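Local structure of dextranase (Pseudarthrobacter oxydans, 6NZS) at residues Y92-Q106 with Q126-S140. The protein catalyses the endohydrolysis of alpha-1,6-glucosidic linkages in dextran, as a member of glycoside hydrolase family 49. Numbering follows the deposited sequence.
Sequences YAKDVWVDVSLRTGQ and QLVDADTVKIKVPYS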
# COMPACT_ATOMS: atom_id res chain seq x y z
N TYR A 92 17.48 2.43 12.93
CA TYR A 92 18.57 3.38 13.05
C TYR A 92 18.15 4.55 13.93
O TYR A 92 16.96 4.85 14.06
CB TYR A 92 19.14 3.81 11.69
CG TYR A 92 18.32 4.85 10.94
CD1 TYR A 92 16.94 4.75 10.84
CD2 TYR A 92 18.94 5.92 10.31
CE1 TYR A 92 16.19 5.71 10.15
CE2 TYR A 92 18.20 6.88 9.60
CZ TYR A 92 16.83 6.76 9.53
OH TYR A 92 16.10 7.71 8.87
N ALA A 93 19.14 5.18 14.58
CA ALA A 93 18.88 6.35 15.40
C ALA A 93 19.74 7.54 15.01
O ALA A 93 19.61 8.60 15.63
CB ALA A 93 19.05 6.01 16.89
N LYS A 94 20.60 7.40 14.01
CA LYS A 94 21.56 8.42 13.63
C LYS A 94 21.81 8.23 12.14
O LYS A 94 21.66 7.12 11.63
CB LYS A 94 22.85 8.22 14.44
CG LYS A 94 23.96 9.23 14.24
CD LYS A 94 25.01 9.05 15.37
CE LYS A 94 26.29 9.83 15.10
NZ LYS A 94 26.10 11.30 15.10
N ASP A 95 22.18 9.32 11.46
CA ASP A 95 22.42 9.27 10.01
C ASP A 95 23.30 8.07 9.66
O ASP A 95 24.27 7.77 10.36
CB ASP A 95 23.17 10.53 9.56
CG ASP A 95 22.33 11.79 9.62
OD1 ASP A 95 21.25 11.79 10.24
OD2 ASP A 95 22.78 12.81 9.05
N VAL A 96 22.97 7.41 8.55
CA VAL A 96 23.70 6.22 8.10
C VAL A 96 24.09 6.37 6.64
O VAL A 96 23.48 7.11 5.87
CB VAL A 96 22.90 4.91 8.28
CG1 VAL A 96 22.70 4.58 9.75
CG2 VAL A 96 21.57 4.99 7.53
N TRP A 97 25.14 5.64 6.27
CA TRP A 97 25.45 5.37 4.87
C TRP A 97 24.99 3.95 4.56
O TRP A 97 25.37 3.00 5.26
CB TRP A 97 26.96 5.44 4.63
CG TRP A 97 27.52 6.82 4.41
CD1 TRP A 97 28.37 7.50 5.24
CD2 TRP A 97 27.32 7.67 3.27
NE1 TRP A 97 28.69 8.72 4.69
CE2 TRP A 97 28.06 8.85 3.48
CE3 TRP A 97 26.58 7.55 2.08
CZ2 TRP A 97 28.08 9.91 2.56
CZ3 TRP A 97 26.60 8.60 1.17
CH2 TRP A 97 27.35 9.76 1.42
N VAL A 98 24.17 3.79 3.52
CA VAL A 98 23.67 2.49 3.10
C VAL A 98 24.33 2.14 1.77
O VAL A 98 24.19 2.89 0.80
CB VAL A 98 22.14 2.51 2.95
CG1 VAL A 98 21.66 1.15 2.53
CG2 VAL A 98 21.49 2.92 4.27
N ASP A 99 25.03 1.01 1.72
CA ASP A 99 25.59 0.50 0.47
C ASP A 99 24.58 -0.46 -0.15
O ASP A 99 24.14 -1.40 0.51
CB ASP A 99 26.88 -0.29 0.73
CG ASP A 99 27.99 0.56 1.31
OD1 ASP A 99 28.33 1.59 0.70
OD2 ASP A 99 28.53 0.18 2.37
N VAL A 100 24.23 -0.22 -1.41
CA VAL A 100 23.34 -1.12 -2.14
C VAL A 100 24.10 -1.63 -3.35
O VAL A 100 24.60 -0.84 -4.15
CB VAL A 100 22.03 -0.44 -2.58
CG1 VAL A 100 21.09 -1.50 -3.14
CG2 VAL A 100 21.38 0.28 -1.42
N SER A 101 24.20 -2.95 -3.46
CA SER A 101 24.93 -3.60 -4.54
C SER A 101 23.96 -4.42 -5.39
O SER A 101 23.11 -5.14 -4.86
CB SER A 101 26.00 -4.53 -3.97
OG SER A 101 26.98 -3.79 -3.28
N LEU A 102 24.10 -4.29 -6.70
CA LEU A 102 23.32 -5.06 -7.66
C LEU A 102 24.06 -6.37 -7.91
O LEU A 102 25.26 -6.37 -8.20
CB LEU A 102 23.19 -4.26 -8.95
CG LEU A 102 22.34 -4.80 -10.09
CD1 LEU A 102 20.90 -5.11 -9.65
CD2 LEU A 102 22.33 -3.82 -11.26
N ARG A 103 23.35 -7.50 -7.78
CA ARG A 103 23.93 -8.84 -7.80
C ARG A 103 23.94 -9.48 -9.18
O ARG A 103 24.47 -10.59 -9.32
CB ARG A 103 23.16 -9.77 -6.86
CG ARG A 103 23.31 -9.47 -5.38
CD ARG A 103 22.58 -10.51 -4.52
NE ARG A 103 22.99 -11.89 -4.78
CZ ARG A 103 24.03 -12.50 -4.20
NH1 ARG A 103 24.79 -11.85 -3.33
NH2 ARG A 103 24.32 -13.75 -4.51
N THR A 104 23.35 -8.85 -10.19
CA THR A 104 23.03 -9.51 -11.45
C THR A 104 24.22 -9.61 -12.40
O THR A 104 24.12 -10.34 -13.40
CB THR A 104 21.95 -8.71 -12.17
OG1 THR A 104 22.44 -7.38 -12.36
CG2 THR A 104 20.66 -8.67 -11.35
N GLY A 105 25.31 -8.91 -12.14
CA GLY A 105 26.36 -8.75 -13.12
C GLY A 105 26.23 -7.52 -13.98
O GLY A 105 27.17 -7.18 -14.71
N GLN A 106 25.09 -6.84 -13.94
CA GLN A 106 24.94 -5.58 -14.63
C GLN A 106 25.75 -4.50 -13.91
O GLN A 106 26.00 -4.58 -12.70
CB GLN A 106 23.47 -5.16 -14.66
CG GLN A 106 22.58 -6.12 -15.44
CD GLN A 106 21.12 -5.91 -15.13
OE1 GLN A 106 20.72 -5.97 -13.98
NE2 GLN A 106 20.32 -5.64 -16.16
N GLN A 126 26.88 8.26 -3.59
CA GLN A 126 28.26 8.14 -4.04
C GLN A 126 28.43 6.80 -4.75
O GLN A 126 27.97 5.77 -4.26
CB GLN A 126 29.23 8.19 -2.86
CG GLN A 126 29.13 9.45 -2.02
CD GLN A 126 30.26 9.56 -1.01
OE1 GLN A 126 31.05 8.63 -0.85
NE2 GLN A 126 30.32 10.68 -0.31
N LEU A 127 29.12 6.81 -5.89
CA LEU A 127 29.39 5.57 -6.61
C LEU A 127 30.68 4.96 -6.05
O LEU A 127 31.77 5.51 -6.23
CB LEU A 127 29.51 5.82 -8.11
CG LEU A 127 29.68 4.51 -8.86
CD1 LEU A 127 28.35 3.82 -9.03
CD2 LEU A 127 30.33 4.75 -10.21
N VAL A 128 30.54 3.83 -5.36
CA VAL A 128 31.71 3.12 -4.84
C VAL A 128 32.45 2.42 -5.98
O VAL A 128 33.65 2.63 -6.19
CB VAL A 128 31.29 2.12 -3.75
CG1 VAL A 128 32.51 1.35 -3.24
CG2 VAL A 128 30.58 2.85 -2.60
N ASP A 129 31.73 1.58 -6.72
CA ASP A 129 32.28 0.89 -7.88
C ASP A 129 31.12 0.59 -8.82
O ASP A 129 29.98 1.01 -8.59
CB ASP A 129 33.09 -0.34 -7.47
CG ASP A 129 32.33 -1.25 -6.52
OD1 ASP A 129 31.15 -1.55 -6.80
OD2 ASP A 129 32.91 -1.63 -5.48
N ALA A 130 31.40 -0.14 -9.90
CA ALA A 130 30.45 -0.25 -11.00
C ALA A 130 29.19 -1.04 -10.67
O ALA A 130 28.29 -1.10 -11.52
CB ALA A 130 31.13 -0.83 -12.24
N ASP A 131 29.08 -1.65 -9.49
CA ASP A 131 27.82 -2.27 -9.09
C ASP A 131 27.31 -1.83 -7.73
O ASP A 131 26.33 -2.41 -7.24
CB ASP A 131 27.85 -3.80 -9.21
CG ASP A 131 28.93 -4.44 -8.37
OD1 ASP A 131 29.47 -3.80 -7.44
OD2 ASP A 131 29.23 -5.63 -8.63
N THR A 132 27.91 -0.81 -7.11
CA THR A 132 27.58 -0.45 -5.74
C THR A 132 27.48 1.05 -5.56
O THR A 132 28.42 1.79 -5.87
CB THR A 132 28.64 -0.99 -4.77
OG1 THR A 132 28.72 -2.42 -4.89
CG2 THR A 132 28.30 -0.61 -3.34
N VAL A 133 26.35 1.51 -5.01
CA VAL A 133 26.14 2.90 -4.65
C VAL A 133 26.03 3.00 -3.14
O VAL A 133 25.58 2.06 -2.47
CB VAL A 133 24.86 3.44 -5.33
CG1 VAL A 133 23.60 2.71 -4.81
CG2 VAL A 133 24.72 4.94 -5.17
N LYS A 134 26.48 4.12 -2.59
CA LYS A 134 26.34 4.45 -1.18
C LYS A 134 25.36 5.61 -1.06
O LYS A 134 25.52 6.62 -1.74
CB LYS A 134 27.70 4.84 -0.57
CG LYS A 134 27.82 4.66 0.94
CD LYS A 134 29.18 5.15 1.47
CE LYS A 134 30.31 4.27 0.94
NZ LYS A 134 30.42 2.98 1.69
N ILE A 135 24.34 5.45 -0.21
CA ILE A 135 23.27 6.43 -0.04
C ILE A 135 23.28 6.89 1.41
O ILE A 135 23.25 6.07 2.33
CB ILE A 135 21.90 5.81 -0.37
CG1 ILE A 135 21.90 5.27 -1.79
CG2 ILE A 135 20.78 6.82 -0.17
CD1 ILE A 135 20.79 4.25 -2.03
N LYS A 136 23.29 8.21 1.62
CA LYS A 136 23.24 8.75 2.98
C LYS A 136 21.78 8.96 3.36
O LYS A 136 21.09 9.80 2.77
CB LYS A 136 24.02 10.05 3.09
CG LYS A 136 24.10 10.54 4.54
CD LYS A 136 24.84 11.85 4.62
CE LYS A 136 26.20 11.67 5.24
NZ LYS A 136 26.39 12.64 6.35
N VAL A 137 21.31 8.21 4.35
CA VAL A 137 19.93 8.33 4.83
C VAL A 137 19.98 9.11 6.15
O VAL A 137 20.52 8.59 7.14
CB VAL A 137 19.27 6.96 5.02
CG1 VAL A 137 17.83 7.13 5.46
CG2 VAL A 137 19.33 6.14 3.72
N PRO A 138 19.48 10.33 6.19
CA PRO A 138 19.48 11.07 7.45
C PRO A 138 18.49 10.45 8.42
O PRO A 138 17.48 9.86 8.01
CB PRO A 138 19.04 12.48 7.04
CG PRO A 138 18.22 12.27 5.81
CD PRO A 138 18.77 11.05 5.12
N TYR A 139 18.79 10.58 9.70
CA TYR A 139 17.84 10.16 10.72
C TYR A 139 16.64 11.10 10.76
O TYR A 139 16.78 12.32 10.70
CB TYR A 139 18.50 10.08 12.10
CG TYR A 139 17.47 9.72 13.14
CD1 TYR A 139 16.92 8.45 13.18
CD2 TYR A 139 17.00 10.68 14.03
CE1 TYR A 139 15.95 8.13 14.11
CE2 TYR A 139 16.03 10.36 14.97
CZ TYR A 139 15.51 9.09 15.00
OH TYR A 139 14.53 8.77 15.92
N SER A 140 15.46 10.51 10.84
CA SER A 140 14.21 11.20 11.12
C SER A 140 13.45 10.34 12.10
O SER A 140 13.52 9.11 12.04
CB SER A 140 13.35 11.33 9.85
OG SER A 140 12.04 11.77 10.16
O HOH W 1 19.36 13.80 10.98
O HOH W 2 25.54 13.57 8.62
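With CG of Trp-97 set beside its own backbone N (chi1 -83°) and CG of Lys-134 and Lys-136 extended away from theirs, the indole slides between the two lysine chains. Trp-97 belongs to strand 96-102 and both lysines to its antiparallel neighbour 132-137, in the N-terminal Ig-like domain. CB of Lys-136 sits over one face, 3.6 Å from the centroid of the six-membered ring, in a CH-pi contact; CD of Lys-134 covers the opposite face, also offset toward the rim. Bends at chi3 and chi4 then turn Lys-134 NZ back to Asp-99 OD1, a 2.7 Å salt bridge that uses the syn lone pair. The other face of the strand pair is apolar: Val-96, Val-98, Val-100, Val-133, Ile-135 and Val-137 pack there, backed by Ile-188 and by Phe-146 and Phe-150 of strand 144-150. Regular backbone bonds run from Val-96 to Leu-102, whose N reaches Asp-131 O in the type I turn 129-132. Beyond the opposite end of the pairing, the edge of Tyr-139 meets the face of Tyr-92 in a T-shaped stack, planes at 71°, while Tyr-92 OH donates to Pro-138 O at 2.7 Å. Asp-95 OD1 takes a nearly straight bond (172°) from Tyr-139 N, which approaches from above the carboxylate plane. A water joins Asp-95 OD2 (2.9 Å) to Lys-136 NZ (2.6 Å).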